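Vacuolar protein sorting 29 (Cryptosporidium parvum, PDB 2A22) belongs to the VPS29 family of vacuolar protein sorting proteins and, like its relatives in retromer, probably acts in protein transport, and has a calcineurin-like phosphoesterase fold. Local coordinates at residues A[142-148]-A[161-166]; A[61-66]-A[83-89]. All coordinates share one frame; numbering follows the deposited sequence.

Contact 1 of 2, residues A[142-148]-A[161-166]; sequences CDILVTG and KLFLNP
Ile144 and Leu162 stand side by side and point the same way, Ile144 CG1 lying 4.0 Å from Leu162 CB, as expected for residues paired across parallel strands. The axes of strands 144-147 and 161-165 approach to 4.8 Å with an angle of 15° between their directions. Four backbone bonds set this register: Asp143 O receives Leu162 N, Leu162 O receives Leu145 N (2.8 Å), Leu145 O receives Leu164 N, and Leu164 O receives Thr147 N.

On the face that carries Ile144, Leu164 comes in aslant from two residues further along its strand, its CD1 meeting Ile144 CG2 at 3.7 Å. That branch, anti to the backbone N of Ile144, touches Leu162 as well, while CG1 lies against Leu162 CB alone. On the reverse face Leu145 meets Phe163 at the ring edge: CD2 sits near the ring plane, 4.0 Å from Phe163 CD1. The Phe163 ring also stacks with Phe156.

At the ends, polar atoms take over. Lys161 bends at chi2 (-77°), which lays its CD 3.3 Å from Cys142 O. The ammonium stays apart from Asp143, whose OD2 accepts from Lys115 N. A water donates to Thr147 OG1 (2.8 Å) and to Leu164 O, giving that buried carbonyl a second donor. Asn165 CA lies 3.1 Å from Thr147 O in a CA-H...O contact, while its OD1 is taken by Gly167 N.

Strand 114-119 hydrogen-bonds along the other edge of 144-147. Ile144, Leu162 and Leu164 pack on Met187 of strand 183-190 in the second sheet, Leu164 also on Met185, whereas Leu145 and Phe163 face helix 130-140, so the strand pair lies between the second sheet and that helix in the alpha-beta-beta-alpha sandwich.

Contact 2 of 2, residues A[61-66]-A[83-89]; sequences CTGNVC and IVSGDLD
Asp89 and Asn64 join the two loops by side-chain-to-backbone bonds, Asp89 accepting from the backbone of 61-66 and Asn64 from that of 83-89. Asp89 OD1 receives Cys66 N nearly along its C-O axis (2.9 Å). Its OD2 takes two backbone donors from the same face of the carboxylate, Asn64 N on the syn side (2.8 Å) and, from its own loop, Gly86 N on the anti side (2.8 Å); a water is a third donor. Together these bonds fix the rotation of the group. Asn64 OD1 accepts Leu88 N at 2.8 Å, inside the type I turn of 86-89.

Between side chains, Asn64 ND2 donates to Asp87 OD1 (2.8 Å), which lies near the amide plane although amide and carboxylate are turned 40° apart. ND2 also makes a weak bond to Asp33.

Routine backbone pairing is confined to the start, where Val84 N bonds Cys61 O. Apolar contacts flank it: Cys61 CB lies 3.8 Å from Ile83 CG1, and Val65 CG2 meets Ile83 CG2.

Both loops leave neighbouring parallel strands at their C-terminal ends, and such loops carry the metal-binding residues in metallophosphoesterases. Asp87 makes weak bonds to His120 and His149, consistent with a possible, unconfirmed metal site; no metal is modelled there.

Contact 2 closes along the chain before contact 1 opens, and their centres are 16 Å apart. They belong to different sheets of the sandwich: contact 2 follows strands 58-61 and 81-83 at one side of the six-stranded sheet, whereas contact 1 joins two inner strands of the five-stranded sheet. The two contacts touch where Thr62 CG2 packs on Val146 CG1, at 3.7 Å, and on Thr147, Gly148 and Pro166. In both, the segments extend past the C-terminal ends of their strands into loops, and Asp87 of contact 2 makes a weak bond to His149, directly after segment 142-148. Such convergence fits the metal-binding end of the phosphoesterase fold.

Contact 1 of 2, residues A[142-148]-A[161-166]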
loop_
_atom_site.group_PDB
_atom_site.type_symbol
_atom_site.label_atom_id
_atom_site.label_comp_id
_atom_site.label_asym_id
_atom_site.label_seq_id
_atom_site.Cartn_x
_atom_site.Cartn_y
_atom_site.Cartn_z
ATOM N N CYS A 142 -6.332 12.774 -7.627
ATOM C CA CYS A 142 -5.783 12.642 -6.278
ATOM C C CYS A 142 -4.473 13.427 -6.116
ATOM O O CYS A 142 -3.835 13.784 -7.105
ATOM C CB CYS A 142 -5.645 11.156 -5.893
ATOM S SG CYS A 142 -4.600 10.226 -6.996
ATOM N N ASP A 143 -4.112 13.741 -4.871
ATOM C CA ASP A 143 -2.821 14.360 -4.554
ATOM C C ASP A 143 -1.709 13.335 -4.409
ATOM O O ASP A 143 -0.556 13.632 -4.660
ATOM C CB ASP A 143 -2.923 15.149 -3.250
ATOM C CG ASP A 143 -4.031 16.151 -3.288
ATOM O OD1 ASP A 143 -4.008 16.999 -4.192
ATOM O OD2 ASP A 143 -4.943 16.078 -2.447
ATOM N N ILE A 144 -2.062 12.131 -3.962
ATOM C CA ILE A 144 -1.095 11.052 -3.762
ATOM C C ILE A 144 -1.696 9.797 -4.370
ATOM O O ILE A 144 -2.871 9.461 -4.127
ATOM C CB ILE A 144 -0.770 10.810 -2.250
ATOM C CG1 ILE A 144 -0.260 12.096 -1.566
ATOM C CG2 ILE A 144 0.233 9.634 -2.086
ATOM C CD1 ILE A 144 -0.176 12.027 -0.010
ATOM N N LEU A 145 -0.913 9.123 -5.192
ATOM C CA LEU A 145 -1.365 7.863 -5.779
ATOM C C LEU A 145 -0.556 6.669 -5.258
ATOM O O LEU A 145 0.681 6.634 -5.372
ATOM C CB LEU A 145 -1.294 7.926 -7.304
ATOM C CG LEU A 145 -1.698 6.658 -8.062
ATOM C CD1 LEU A 145 -3.221 6.343 -7.901
ATOM C CD2 LEU A 145 -1.348 6.777 -9.549
ATOM N N VAL A 146 -1.277 5.676 -4.729
ATOM C CA VAL A 146 -0.658 4.452 -4.204
ATOM C C VAL A 146 -1.018 3.219 -5.061
ATOM O O VAL A 146 -2.193 2.831 -5.175
ATOM C CB VAL A 146 -1.082 4.226 -2.738
ATOM C CG1 VAL A 146 -0.286 3.039 -2.108
ATOM C CG2 VAL A 146 -0.887 5.530 -1.921
ATOM N N THR A 147 -0.005 2.605 -5.655
ATOM C CA THR A 147 -0.210 1.422 -6.491
ATOM C C THR A 147 0.817 0.342 -6.113
ATOM O O THR A 147 1.830 0.637 -5.455
ATOM C CB THR A 147 -0.062 1.765 -7.993
ATOM O OG1 THR A 147 1.297 2.145 -8.255
ATOM C CG2 THR A 147 -0.994 2.930 -8.388
ATOM N N GLY A 148 0.555 -0.904 -6.515
ATOM C CA GLY A 148 1.481 -2.009 -6.255
ATOM C C GLY A 148 1.822 -2.777 -7.519
ATOM O O GLY A 148 2.338 -2.214 -8.503
ATOM N N LYS A 161 2.574 16.106 -7.317
ATOM C CA LYS A 161 1.826 14.900 -6.918
ATOM C C LYS A 161 2.811 13.822 -6.466
ATOM O O LYS A 161 3.956 13.783 -6.933
ATOM C CB LYS A 161 0.945 14.403 -8.081
ATOM C CG LYS A 161 0.002 15.507 -8.652
ATOM C CD LYS A 161 -1.202 15.727 -7.731
ATOM C CE LYS A 161 -1.798 17.127 -7.840
ATOM N NZ LYS A 161 -1.674 17.605 -9.231
ATOM N N LEU A 162 2.371 12.956 -5.557
ATOM C CA LEU A 162 3.259 11.965 -4.975
ATOM C C LEU A 162 2.833 10.550 -5.381
ATOM O O LEU A 162 1.649 10.206 -5.273
ATOM C CB LEU A 162 3.299 12.148 -3.462
ATOM C CG LEU A 162 4.277 11.349 -2.596
ATOM C CD1 LEU A 162 5.752 11.646 -2.948
ATOM C CD2 LEU A 162 4.012 11.625 -1.119
ATOM N N PHE A 163 3.790 9.761 -5.885
ATOM C CA PHE A 163 3.552 8.387 -6.387
ATOM C C PHE A 163 4.310 7.364 -5.556
ATOM O O PHE A 163 5.548 7.398 -5.495
ATOM C CB PHE A 163 3.959 8.273 -7.857
ATOM C CG PHE A 163 3.216 9.221 -8.751
ATOM C CD1 PHE A 163 2.035 8.824 -9.383
ATOM C CD2 PHE A 163 3.655 10.531 -8.910
ATOM C CE1 PHE A 163 1.308 9.722 -10.190
ATOM C CE2 PHE A 163 2.939 11.433 -9.711
ATOM C CZ PHE A 163 1.760 11.021 -10.347
ATOM N N LEU A 164 3.567 6.489 -4.879
ATOM C CA LEU A 164 4.155 5.537 -3.927
ATOM C C LEU A 164 3.811 4.107 -4.339
ATOM O O LEU A 164 2.696 3.841 -4.819
ATOM C CB LEU A 164 3.624 5.822 -2.518
ATOM C CG LEU A 164 3.701 7.310 -2.067
ATOM C CD1 LEU A 164 3.004 7.547 -0.772
ATOM C CD2 LEU A 164 5.158 7.739 -1.929
ATOM N N ASN A 165 4.765 3.201 -4.158
ATOM C CA ASN A 165 4.527 1.764 -4.323
ATOM C C ASN A 165 5.223 1.135 -3.145
ATOM O O ASN A 165 6.433 1.249 -3.043
ATOM C CB ASN A 165 5.108 1.243 -5.657
ATOM C CG ASN A 165 4.854 -0.251 -5.901
ATOM O OD1 ASN A 165 4.767 -1.057 -4.965
ATOM N ND2 ASN A 165 4.770 -0.630 -7.193
ATOM N N PRO A 166 4.450 0.540 -2.222
ATOM C CA PRO A 166 4.998 0.019 -0.988
ATOM C C PRO A 166 5.757 -1.293 -1.175
ATOM O O PRO A 166 6.358 -1.781 -0.218
ATOM C CB PRO A 166 3.748 -0.181 -0.123
ATOM C CG PRO A 166 2.697 -0.517 -1.073
ATOM C CD PRO A 166 2.984 0.362 -2.272
HETATM O O HOH W 1 2.510 4.637 -7.665
#

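Contact 2 of 2, residues A[61-66]-A[83-89]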
loop_
_atom_site.group_PDB
_atom_site.type_symbol
_atom_site.label_atom_id
_atom_site.label_comp_id
_atom_site.label_asym_id
_atom_site.label_seq_id
_atom_site.Cartn_x
_atom_site.Cartn_y
_atom_site.Cartn_z
ATOM N N CYS A 61 -4.336 -0.690 1.259
ATOM C CA CYS A 61 -3.729 -1.933 0.806
ATOM C C CYS A 61 -3.871 -2.081 -0.690
ATOM O O CYS A 61 -4.981 -2.009 -1.216
ATOM C CB CYS A 61 -4.366 -3.122 1.522
ATOM S SG CYS A 61 -3.736 -4.705 0.910
ATOM N N THR A 62 -2.739 -2.304 -1.368
ATOM C CA THR A 62 -2.679 -2.304 -2.836
ATOM C C THR A 62 -3.203 -3.601 -3.499
ATOM O O THR A 62 -3.224 -3.702 -4.728
ATOM C CB THR A 62 -1.262 -2.011 -3.315
ATOM O OG1 THR A 62 -0.338 -2.918 -2.661
ATOM C CG2 THR A 62 -0.907 -0.518 -2.993
ATOM N N GLY A 63 -3.631 -4.559 -2.688
ATOM C CA GLY A 63 -4.174 -5.802 -3.201
ATOM C C GLY A 63 -3.179 -6.949 -3.192
ATOM O O GLY A 63 -2.086 -6.848 -2.603
ATOM N N ASN A 64 -3.559 -8.045 -3.844
ATOM C CA ASN A 64 -2.819 -9.306 -3.720
ATOM C C ASN A 64 -2.481 -9.703 -2.280
ATOM O O ASN A 64 -1.358 -10.144 -1.975
ATOM C CB ASN A 64 -1.601 -9.332 -4.645
ATOM C CG ASN A 64 -1.987 -9.620 -6.070
ATOM O OD1 ASN A 64 -3.135 -9.977 -6.343
ATOM N ND2 ASN A 64 -1.047 -9.462 -6.994
ATOM N N VAL A 65 -3.456 -9.491 -1.397
ATOM C CA VAL A 65 -3.442 -10.077 -0.053
ATOM C C VAL A 65 -3.554 -11.608 -0.167
ATOM O O VAL A 65 -2.825 -12.327 0.512
ATOM C CB VAL A 65 -4.604 -9.530 0.794
ATOM C CG1 VAL A 65 -4.632 -10.195 2.158
ATOM C CG2 VAL A 65 -4.494 -7.997 0.921
ATOM N N CYS A 66 -4.481 -12.065 -1.033
ATOM C CA CYS A 66 -4.661 -13.478 -1.445
ATOM C C CYS A 66 -5.186 -14.442 -0.382
ATOM O O CYS A 66 -5.777 -15.469 -0.713
ATOM C CB CYS A 66 -3.374 -14.042 -2.071
ATOM S SG CYS A 66 -2.789 -13.145 -3.529
ATOM N N ILE A 83 -8.909 -1.981 0.978
ATOM C CA ILE A 83 -8.228 -3.022 0.220
ATOM C C ILE A 83 -8.791 -3.046 -1.167
ATOM O O ILE A 83 -10.025 -3.099 -1.371
ATOM C CB ILE A 83 -8.414 -4.409 0.875
ATOM C CG1 ILE A 83 -7.817 -4.406 2.303
ATOM C CG2 ILE A 83 -7.811 -5.520 -0.006
ATOM C CD1 ILE A 83 -8.222 -5.623 3.210
ATOM N N VAL A 84 -7.902 -2.978 -2.149
ATOM C CA VAL A 84 -8.346 -3.094 -3.525
ATOM C C VAL A 84 -7.996 -4.485 -4.072
ATOM O O VAL A 84 -7.109 -5.168 -3.558
ATOM C CB VAL A 84 -7.799 -1.960 -4.421
ATOM C CG1 VAL A 84 -8.388 -0.627 -3.958
ATOM C CG2 VAL A 84 -6.241 -1.950 -4.435
ATOM N N SER A 85 -8.722 -4.892 -5.096
ATOM C CA SER A 85 -8.493 -6.161 -5.774
ATOM C C SER A 85 -7.207 -6.185 -6.620
ATOM O O SER A 85 -6.978 -5.301 -7.454
ATOM C CB SER A 85 -9.693 -6.448 -6.687
ATOM O OG SER A 85 -9.663 -7.809 -7.050
ATOM N N GLY A 86 -6.379 -7.200 -6.417
ATOM C CA GLY A 86 -5.234 -7.444 -7.291
ATOM C C GLY A 86 -5.468 -8.579 -8.270
ATOM O O GLY A 86 -6.519 -9.185 -8.261
ATOM N N ASP A 87 -4.480 -8.876 -9.109
ATOM C CA ASP A 87 -4.619 -9.897 -10.161
ATOM C C ASP A 87 -4.585 -11.351 -9.651
ATOM O O ASP A 87 -4.956 -12.248 -10.368
ATOM C CB ASP A 87 -3.554 -9.711 -11.258
ATOM C CG ASP A 87 -2.135 -9.834 -10.737
ATOM O OD1 ASP A 87 -1.794 -9.263 -9.684
ATOM O OD2 ASP A 87 -1.321 -10.498 -11.391
ATOM N N LEU A 88 -4.131 -11.571 -8.421
ATOM C CA LEU A 88 -4.036 -12.922 -7.871
ATOM C C LEU A 88 -5.044 -13.163 -6.757
ATOM O O LEU A 88 -4.995 -14.193 -6.075
ATOM C CB LEU A 88 -2.618 -13.187 -7.353
ATOM C CG LEU A 88 -1.487 -13.325 -8.386
ATOM C CD1 LEU A 88 -0.147 -13.571 -7.680
ATOM C CD2 LEU A 88 -1.767 -14.453 -9.414
ATOM N N ASP A 89 -5.955 -12.213 -6.572
ATOM C CA ASP A 89 -6.930 -12.306 -5.506
ATOM C C ASP A 89 -8.075 -13.165 -6.020
ATOM O O ASP A 89 -8.885 -12.729 -6.817
ATOM C CB ASP A 89 -7.388 -10.907 -5.054
ATOM C CG ASP A 89 -6.357 -10.197 -4.155
ATOM O OD1 ASP A 89 -5.722 -10.862 -3.310
ATOM O OD2 ASP A 89 -6.205 -8.959 -4.257
HETATM O O HOH W 2 -6.488 -8.025 -1.835
HETATM O O HOH W 3 -6.575 -15.535 -3.446
#